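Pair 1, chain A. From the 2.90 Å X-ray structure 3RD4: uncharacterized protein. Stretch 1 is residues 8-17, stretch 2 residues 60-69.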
# COMPACT_ATOMS: atom_id res chain seq x y z
N MET A 8 -13.23 -20.80 6.20
CA MET A 8 -13.60 -20.76 7.62
C MET A 8 -12.69 -19.68 8.18
O MET A 8 -11.47 -19.80 8.16
CB MET A 8 -13.32 -22.11 8.27
CG MET A 8 -14.21 -23.21 7.71
SD MET A 8 -15.95 -22.70 7.77
CE MET A 8 -16.11 -22.31 9.56
N VAL A 9 -13.30 -18.61 8.68
CA VAL A 9 -12.51 -17.48 9.12
C VAL A 9 -12.89 -16.89 10.46
O VAL A 9 -13.80 -17.35 11.13
CB VAL A 9 -12.55 -16.40 8.02
CG1 VAL A 9 -13.86 -15.64 8.07
CG2 VAL A 9 -11.37 -15.50 8.14
N GLU A 10 -12.14 -15.86 10.85
CA GLU A 10 -12.34 -15.13 12.10
C GLU A 10 -12.10 -13.65 11.80
O GLU A 10 -11.11 -13.29 11.15
CB GLU A 10 -11.35 -15.62 13.16
CG GLU A 10 -11.22 -14.75 14.42
CD GLU A 10 -10.29 -15.37 15.48
OE1 GLU A 10 -9.18 -15.85 15.14
OE2 GLU A 10 -10.66 -15.35 16.68
N VAL A 11 -13.00 -12.80 12.26
CA VAL A 11 -12.90 -11.37 12.03
C VAL A 11 -11.89 -10.74 12.97
O VAL A 11 -12.11 -10.70 14.17
CB VAL A 11 -14.27 -10.68 12.22
CG1 VAL A 11 -14.15 -9.22 11.89
CG2 VAL A 11 -15.32 -11.35 11.33
N ILE A 12 -10.78 -10.25 12.42
CA ILE A 12 -9.74 -9.64 13.22
C ILE A 12 -9.80 -8.12 13.27
O ILE A 12 -9.63 -7.53 14.32
CB ILE A 12 -8.34 -10.01 12.70
CG1 ILE A 12 -7.96 -11.41 13.17
CG2 ILE A 12 -7.30 -9.03 13.21
CD1 ILE A 12 -8.86 -12.49 12.63
N ASP A 13 -10.02 -7.49 12.12
CA ASP A 13 -10.03 -6.03 12.08
C ASP A 13 -11.25 -5.44 11.37
O ASP A 13 -12.04 -6.16 10.78
CB ASP A 13 -8.77 -5.54 11.38
CG ASP A 13 -8.23 -4.26 11.98
OD1 ASP A 13 -9.02 -3.32 12.21
OD2 ASP A 13 -6.99 -4.20 12.21
N LYS A 14 -11.36 -4.12 11.40
CA LYS A 14 -12.48 -3.44 10.77
C LYS A 14 -12.18 -1.95 10.76
O LYS A 14 -11.89 -1.38 11.81
CB LYS A 14 -13.75 -3.70 11.59
CG LYS A 14 -15.02 -3.27 10.91
CD LYS A 14 -16.19 -3.15 11.91
CE LYS A 14 -17.48 -2.70 11.19
NZ LYS A 14 -18.60 -2.25 12.06
N LYS A 15 -12.24 -1.30 9.60
CA LYS A 15 -11.97 0.14 9.52
C LYS A 15 -12.58 0.79 8.29
O LYS A 15 -12.66 0.17 7.23
CB LYS A 15 -10.46 0.42 9.48
CG LYS A 15 -9.76 -0.05 8.19
CD LYS A 15 -8.50 0.75 7.88
CE LYS A 15 -7.56 0.78 9.05
NZ LYS A 15 -6.43 1.69 8.78
N GLU A 16 -13.00 2.04 8.44
CA GLU A 16 -13.57 2.78 7.32
C GLU A 16 -12.47 3.67 6.73
O GLU A 16 -11.70 4.29 7.46
CB GLU A 16 -14.73 3.64 7.80
CG GLU A 16 -15.78 3.84 6.73
CD GLU A 16 -16.92 4.75 7.17
OE1 GLU A 16 -17.41 4.59 8.31
OE2 GLU A 16 -17.33 5.61 6.34
N ILE A 17 -12.39 3.73 5.40
CA ILE A 17 -11.38 4.55 4.75
C ILE A 17 -11.98 5.57 3.79
O ILE A 17 -12.40 5.21 2.68
CB ILE A 17 -10.42 3.68 3.95
CG1 ILE A 17 -9.87 2.58 4.84
CG2 ILE A 17 -9.31 4.55 3.36
CD1 ILE A 17 -8.98 1.59 4.11
N SER A 60 -22.94 -4.55 4.77
CA SER A 60 -22.32 -5.74 5.37
C SER A 60 -21.37 -5.33 6.49
O SER A 60 -21.39 -5.89 7.59
CB SER A 60 -21.54 -6.52 4.32
OG SER A 60 -22.43 -7.19 3.44
N TYR A 61 -20.53 -4.34 6.19
CA TYR A 61 -19.56 -3.81 7.14
C TYR A 61 -20.25 -3.54 8.47
O TYR A 61 -19.75 -3.88 9.54
CB TYR A 61 -18.97 -2.52 6.56
CG TYR A 61 -17.98 -1.79 7.44
CD1 TYR A 61 -16.64 -2.18 7.48
CD2 TYR A 61 -18.39 -0.73 8.25
CE1 TYR A 61 -15.73 -1.52 8.30
CE2 TYR A 61 -17.49 -0.07 9.08
CZ TYR A 61 -16.16 -0.47 9.10
OH TYR A 61 -15.27 0.20 9.90
N GLN A 62 -21.42 -2.92 8.39
CA GLN A 62 -22.23 -2.56 9.56
C GLN A 62 -22.68 -3.74 10.40
O GLN A 62 -23.13 -3.57 11.53
CB GLN A 62 -23.48 -1.81 9.12
CG GLN A 62 -23.24 -0.57 8.26
CD GLN A 62 -23.99 0.64 8.77
OE1 GLN A 62 -23.55 1.29 9.72
NE2 GLN A 62 -25.14 0.93 8.16
N ASN A 63 -22.59 -4.94 9.84
CA ASN A 63 -23.03 -6.13 10.56
C ASN A 63 -21.92 -7.11 10.86
O ASN A 63 -22.18 -8.25 11.22
CB ASN A 63 -24.13 -6.82 9.77
CG ASN A 63 -25.48 -6.22 10.02
OD1 ASN A 63 -25.99 -6.26 11.14
ND2 ASN A 63 -26.07 -5.64 8.99
N ILE A 64 -20.67 -6.66 10.71
CA ILE A 64 -19.52 -7.52 10.98
C ILE A 64 -18.63 -6.91 12.04
O ILE A 64 -18.05 -5.85 11.85
CB ILE A 64 -18.69 -7.75 9.71
CG1 ILE A 64 -19.52 -8.49 8.67
CG2 ILE A 64 -17.44 -8.55 10.03
CD1 ILE A 64 -18.91 -8.48 7.29
N GLU A 65 -18.51 -7.59 13.18
CA GLU A 65 -17.67 -7.10 14.25
C GLU A 65 -16.48 -8.00 14.44
O GLU A 65 -16.52 -9.16 14.07
CB GLU A 65 -18.45 -6.99 15.55
CG GLU A 65 -19.16 -5.65 15.70
CD GLU A 65 -18.22 -4.47 15.46
OE1 GLU A 65 -17.20 -4.37 16.17
OE2 GLU A 65 -18.51 -3.65 14.57
N PRO A 66 -15.40 -7.46 15.00
CA PRO A 66 -14.16 -8.21 15.27
C PRO A 66 -14.39 -9.28 16.34
O PRO A 66 -15.09 -9.04 17.33
CB PRO A 66 -13.20 -7.12 15.75
CG PRO A 66 -13.71 -5.88 15.04
CD PRO A 66 -15.19 -6.01 15.19
N GLU A 67 -13.81 -10.46 16.13
CA GLU A 67 -13.93 -11.59 17.03
C GLU A 67 -15.06 -12.56 16.67
O GLU A 67 -15.26 -13.57 17.36
CB GLU A 67 -14.09 -11.12 18.48
CG GLU A 67 -12.83 -11.21 19.30
CD GLU A 67 -12.91 -10.39 20.57
OE1 GLU A 67 -14.04 -10.22 21.11
OE2 GLU A 67 -11.85 -9.91 21.05
N MET A 68 -15.82 -12.26 15.62
CA MET A 68 -16.89 -13.15 15.16
C MET A 68 -16.17 -14.25 14.37
O MET A 68 -15.09 -14.03 13.81
CB MET A 68 -17.85 -12.45 14.20
CG MET A 68 -18.83 -11.46 14.77
SD MET A 68 -19.85 -10.76 13.40
CE MET A 68 -20.96 -9.68 14.32
N LYS A 69 -16.77 -15.44 14.31
CA LYS A 69 -16.18 -16.53 13.55
C LYS A 69 -17.25 -17.14 12.67
O LYS A 69 -18.37 -17.37 13.11
CB LYS A 69 -15.60 -17.60 14.46
CG LYS A 69 -14.45 -17.11 15.31
CD LYS A 69 -13.63 -18.26 15.88
CE LYS A 69 -12.59 -17.75 16.89
NZ LYS A 69 -11.68 -18.82 17.40

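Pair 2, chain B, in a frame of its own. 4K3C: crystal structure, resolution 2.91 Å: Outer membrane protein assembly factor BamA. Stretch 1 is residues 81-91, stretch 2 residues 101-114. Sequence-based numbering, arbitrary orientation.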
# COMPACT_ATOMS: atom_id res chain seq x y z
N ARG B 81 -45.45 12.63 3.83
CA ARG B 81 -45.27 12.72 5.28
C ARG B 81 -43.79 12.58 5.64
O ARG B 81 -42.99 12.09 4.84
CB ARG B 81 -46.09 11.66 6.01
N ARG B 82 -43.44 13.01 6.85
CA ARG B 82 -42.09 12.83 7.38
C ARG B 82 -41.98 11.43 7.96
O ARG B 82 -42.73 11.07 8.88
CB ARG B 82 -41.77 13.90 8.44
CG ARG B 82 -40.57 13.57 9.33
CD ARG B 82 -41.02 13.09 10.71
NE ARG B 82 -39.92 12.73 11.61
CZ ARG B 82 -39.09 13.61 12.15
NH1 ARG B 82 -38.13 13.20 12.96
NH2 ARG B 82 -39.20 14.91 11.87
N ILE B 83 -41.06 10.64 7.43
CA ILE B 83 -40.95 9.22 7.77
C ILE B 83 -39.96 8.96 8.91
O ILE B 83 -38.76 9.21 8.78
CB ILE B 83 -40.57 8.40 6.53
CG1 ILE B 83 -41.10 9.07 5.27
CG2 ILE B 83 -41.10 6.99 6.66
CD1 ILE B 83 -40.80 8.31 3.99
N TYR B 84 -40.49 8.47 10.03
CA TYR B 84 -39.68 8.22 11.23
C TYR B 84 -39.22 6.76 11.32
O TYR B 84 -40.04 5.84 11.36
CB TYR B 84 -40.49 8.62 12.47
CG TYR B 84 -39.92 8.15 13.79
CD1 TYR B 84 -38.86 8.81 14.39
CD2 TYR B 84 -40.47 7.05 14.45
CE1 TYR B 84 -38.34 8.38 15.61
CE2 TYR B 84 -39.97 6.61 15.66
CZ TYR B 84 -38.90 7.28 16.23
OH TYR B 84 -38.40 6.84 17.44
N VAL B 85 -37.90 6.54 11.33
CA VAL B 85 -37.35 5.18 11.38
C VAL B 85 -37.31 4.63 12.80
O VAL B 85 -36.65 5.18 13.69
CB VAL B 85 -35.94 5.10 10.76
CG1 VAL B 85 -35.30 3.76 11.08
CG2 VAL B 85 -36.01 5.32 9.26
N ARG B 86 -38.02 3.52 13.01
CA ARG B 86 -38.11 2.89 14.31
C ARG B 86 -36.83 2.13 14.65
O ARG B 86 -36.13 2.45 15.62
CB ARG B 86 -39.33 1.96 14.35
CG ARG B 86 -39.85 1.61 15.74
CD ARG B 86 -39.47 0.19 16.12
NE ARG B 86 -39.89 -0.79 15.12
CZ ARG B 86 -41.05 -1.45 15.16
NH1 ARG B 86 -41.90 -1.24 16.15
NH2 ARG B 86 -41.35 -2.32 14.21
N LYS B 87 -36.51 1.13 13.83
CA LYS B 87 -35.27 0.36 13.98
C LYS B 87 -34.89 -0.27 12.65
O LYS B 87 -35.77 -0.53 11.82
CB LYS B 87 -35.45 -0.72 15.05
CG LYS B 87 -34.34 -0.76 16.06
CD LYS B 87 -33.09 -1.41 15.48
CE LYS B 87 -31.96 -0.41 15.35
NZ LYS B 87 -31.81 0.33 16.62
N ILE B 88 -33.60 -0.49 12.43
CA ILE B 88 -33.14 -1.17 11.22
C ILE B 88 -32.73 -2.61 11.56
O ILE B 88 -32.17 -2.87 12.63
CB ILE B 88 -31.99 -0.42 10.48
CG1 ILE B 88 -30.62 -1.00 10.83
CG2 ILE B 88 -32.03 1.07 10.79
CD1 ILE B 88 -30.11 -0.57 12.19
N ARG B 89 -33.06 -3.54 10.68
CA ARG B 89 -32.81 -4.95 10.94
C ARG B 89 -32.29 -5.65 9.70
O ARG B 89 -32.40 -5.15 8.58
CB ARG B 89 -34.08 -5.65 11.43
CG ARG B 89 -34.54 -5.25 12.82
CD ARG B 89 -35.72 -6.10 13.28
NE ARG B 89 -36.63 -6.45 12.17
CZ ARG B 89 -37.78 -5.84 11.92
NH1 ARG B 89 -38.20 -4.84 12.68
NH2 ARG B 89 -38.53 -6.23 10.89
N PHE B 90 -31.71 -6.83 9.90
CA PHE B 90 -31.17 -7.59 8.79
C PHE B 90 -31.81 -8.97 8.70
O PHE B 90 -32.26 -9.53 9.70
CB PHE B 90 -29.66 -7.72 8.95
CG PHE B 90 -28.95 -6.41 9.17
CD1 PHE B 90 -28.63 -5.59 8.10
CD2 PHE B 90 -28.61 -5.99 10.45
CE1 PHE B 90 -27.98 -4.40 8.30
CE2 PHE B 90 -27.96 -4.79 10.65
CZ PHE B 90 -27.64 -4.00 9.58
N GLU B 91 -31.85 -9.51 7.49
CA GLU B 91 -32.29 -10.87 7.30
C GLU B 91 -31.57 -11.52 6.14
O GLU B 91 -31.07 -10.82 5.26
CB GLU B 91 -33.82 -10.97 7.17
CG GLU B 91 -34.43 -10.22 6.01
CD GLU B 91 -35.95 -10.15 6.13
OE1 GLU B 91 -36.44 -9.84 7.24
OE2 GLU B 91 -36.64 -10.40 5.12
N LEU B 101 -22.72 -6.28 9.92
CA LEU B 101 -23.53 -5.48 9.00
C LEU B 101 -23.89 -4.12 9.65
O LEU B 101 -23.87 -3.08 8.99
CB LEU B 101 -24.80 -6.24 8.58
CG LEU B 101 -24.73 -7.59 7.85
CD1 LEU B 101 -25.65 -8.60 8.51
CD2 LEU B 101 -25.09 -7.46 6.38
N ARG B 102 -24.21 -4.14 10.94
CA ARG B 102 -24.51 -2.92 11.66
C ARG B 102 -23.20 -2.27 12.10
O ARG B 102 -22.82 -2.32 13.27
CB ARG B 102 -25.42 -3.18 12.86
CG ARG B 102 -25.87 -1.93 13.57
CD ARG B 102 -26.96 -2.26 14.55
NE ARG B 102 -28.20 -2.63 13.88
CZ ARG B 102 -29.00 -3.61 14.28
NH1 ARG B 102 -30.11 -3.87 13.60
NH2 ARG B 102 -28.69 -4.32 15.35
N ARG B 103 -22.52 -1.70 11.13
CA ARG B 103 -21.22 -1.09 11.33
C ARG B 103 -21.12 -0.24 10.10
O ARG B 103 -20.53 0.84 10.11
CB ARG B 103 -20.12 -2.16 11.36
CG ARG B 103 -18.95 -1.92 10.40
CD ARG B 103 -18.59 -3.17 9.58
NE ARG B 103 -17.63 -4.04 10.27
CZ ARG B 103 -16.99 -5.06 9.68
NH1 ARG B 103 -16.13 -5.79 10.38
NH2 ARG B 103 -17.20 -5.32 8.40
N GLU B 104 -21.74 -0.73 9.04
CA GLU B 104 -21.84 0.02 7.81
C GLU B 104 -23.14 0.84 7.76
O GLU B 104 -23.37 1.61 6.83
CB GLU B 104 -21.71 -0.90 6.59
CG GLU B 104 -20.35 -1.60 6.48
CD GLU B 104 -19.19 -0.64 6.18
OE1 GLU B 104 -18.03 -1.10 6.21
OE2 GLU B 104 -19.44 0.56 5.90
N MET B 105 -23.98 0.69 8.78
CA MET B 105 -25.18 1.52 8.87
C MET B 105 -24.82 2.94 9.32
O MET B 105 -24.12 3.12 10.32
CB MET B 105 -26.23 0.92 9.83
CG MET B 105 -26.89 -0.37 9.39
SD MET B 105 -27.41 -0.40 7.67
CE MET B 105 -28.37 1.11 7.56
N ARG B 106 -25.29 3.95 8.60
CA ARG B 106 -25.10 5.33 9.05
C ARG B 106 -26.38 5.83 9.69
O ARG B 106 -26.37 6.32 10.80
CB ARG B 106 -24.68 6.22 7.89
CG ARG B 106 -23.40 5.80 7.21
CD ARG B 106 -22.23 5.85 8.16
NE ARG B 106 -21.01 5.29 7.58
CZ ARG B 106 -20.13 4.57 8.26
NH1 ARG B 106 -20.32 4.32 9.54
NH2 ARG B 106 -19.05 4.11 7.66
N GLN B 107 -27.49 5.67 9.00
CA GLN B 107 -28.77 6.10 9.57
C GLN B 107 -28.93 5.58 10.99
O GLN B 107 -28.54 4.46 11.30
CB GLN B 107 -29.93 5.62 8.70
CG GLN B 107 -31.30 5.73 9.35
CD GLN B 107 -32.06 6.98 8.92
OE1 GLN B 107 -31.70 7.65 7.95
NE2 GLN B 107 -33.13 7.29 9.66
N GLN B 108 -29.49 6.41 11.87
CA GLN B 108 -29.71 6.02 13.26
C GLN B 108 -31.18 5.67 13.50
O GLN B 108 -32.08 6.22 12.86
CB GLN B 108 -29.25 7.14 14.20
CG GLN B 108 -29.05 6.72 15.66
CD GLN B 108 -27.75 5.94 15.90
OE1 GLN B 108 -27.14 5.40 14.97
NE2 GLN B 108 -27.33 5.90 17.16
N GLU B 109 -31.41 4.74 14.42
CA GLU B 109 -32.77 4.34 14.77
C GLU B 109 -33.39 5.30 15.78
O GLU B 109 -32.68 5.99 16.51
CB GLU B 109 -32.75 2.93 15.33
N GLY B 110 -34.72 5.34 15.82
CA GLY B 110 -35.43 6.32 16.63
C GLY B 110 -35.10 7.72 16.15
O GLY B 110 -35.13 8.68 16.92
N ALA B 111 -34.80 7.83 14.86
CA ALA B 111 -34.39 9.08 14.23
C ALA B 111 -34.99 9.25 12.83
O ALA B 111 -35.29 8.26 12.14
CB ALA B 111 -32.87 9.17 14.17
N TRP B 112 -35.17 10.50 12.41
CA TRP B 112 -35.79 10.83 11.13
C TRP B 112 -35.04 10.24 9.95
O TRP B 112 -33.81 10.36 9.86
CB TRP B 112 -35.89 12.35 10.95
N LEU B 113 -35.79 9.62 9.04
CA LEU B 113 -35.21 8.99 7.85
C LEU B 113 -34.37 9.95 7.02
O LEU B 113 -34.82 11.04 6.68
CB LEU B 113 -36.32 8.40 6.98
CG LEU B 113 -35.92 7.76 5.64
CD1 LEU B 113 -35.13 6.47 5.84
CD2 LEU B 113 -37.16 7.51 4.77
N SER B 114 -33.15 9.55 6.70
CA SER B 114 -32.34 10.27 5.74
C SER B 114 -32.01 9.39 4.54
O SER B 114 -31.00 8.68 4.54
CB SER B 114 -31.04 10.75 6.38
OG SER B 114 -30.09 11.05 5.38

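What backbone arrangement do the two pairs share? In each, a strand runs antiparallel to the end of an irregular segment, and the central residues superpose with an RMSD of 1.0 Å. V11(A) matches V85(B) and stands at the hub of both contacts. In pair 1 both its backbone N and its O bond to the facing segment: V11(A) N donates to M68(A) O at 2.9 Å, and E67(A) N donates to V11(A) O at 2.6 Å, both nearly straight. Pair 2 keeps the first bond, V85(B) N to A111(B) O, at 3.2 Å. The second is looser, for G110(B) N, the counterpart of E67(A) N, makes a weak bond to V85(B) O at 2.9 Å, and also a bond to R86(B) O at 3.2 Å that is not so bent.

How does each chain turn as it meets the strand? E67(A) and G110(B) occupy the same position, and both have positive phi, 94° and 62°. Such a value by itself favours glycine, which pair 2 has; pair 1 places a glutamate there, within a type II turn from E65(A) to M68(A), and its CA-to-CB bond points away from the strand. One residue earlier, P66(A) and E109(B) coincide closely, their side-chain centres 0.5 Å apart, although the glutamate is modelled only to CB. P66(A) CB lies 3.9 Å from I12(A) O, and E109(B) CB makes the matching approach to R86(B) O, at 3.4 Å.

What fills the space around the central valine? V11(A) and V85(B) are both buried and both adopt the t rotamer. In pair 1, V11(A) CG2 packs on I64(A) CG2 at 3.7 Å and on M68(A) CB at 4.0 Å. The match for I64(A) is Q107(B), whose NE2 lies 3.5 Å from V85(B) CG2. This glutamine also braces its own segment: Q107(B) NE2 donates to W112(B) O at 3.2 Å, and S114(B) N donates to Q107(B) OE1 at 2.7 Å. The match for M68(A) is A111(B), whose short side chain stays well clear of the strand. V85(B) CG2 also packs on L113(B) CD1 at 3.7 Å.

How do a lysine and an isoleucine serve at the same place farther along the strand? K14(A) and I88(B) match, and both point toward the other stretch. The extended lysine lays its methylene groups over a tyrosine: K14(A) CE sits 3.3 Å from the centroid of the Y61(A) ring, over its face, and K14(A) NZ, 4.2 Å from the same centroid, makes a cation-pi contact. The ammonium then reaches a carboxylate, with K14(A) NZ to E65(A) OE2 a salt bridge at 2.9 Å. I88(B) carries no charge; its CG1 packs on M105(B) CG at 4.0 Å, and its backbone supplies the polar link, R102(B) NH1 donating to I88(B) O at a very short 2.5 Å. One lysine thus joins aromatic and ionic contacts, while the isoleucine position divides apolar packing and hydrogen bonding between side chain and backbone.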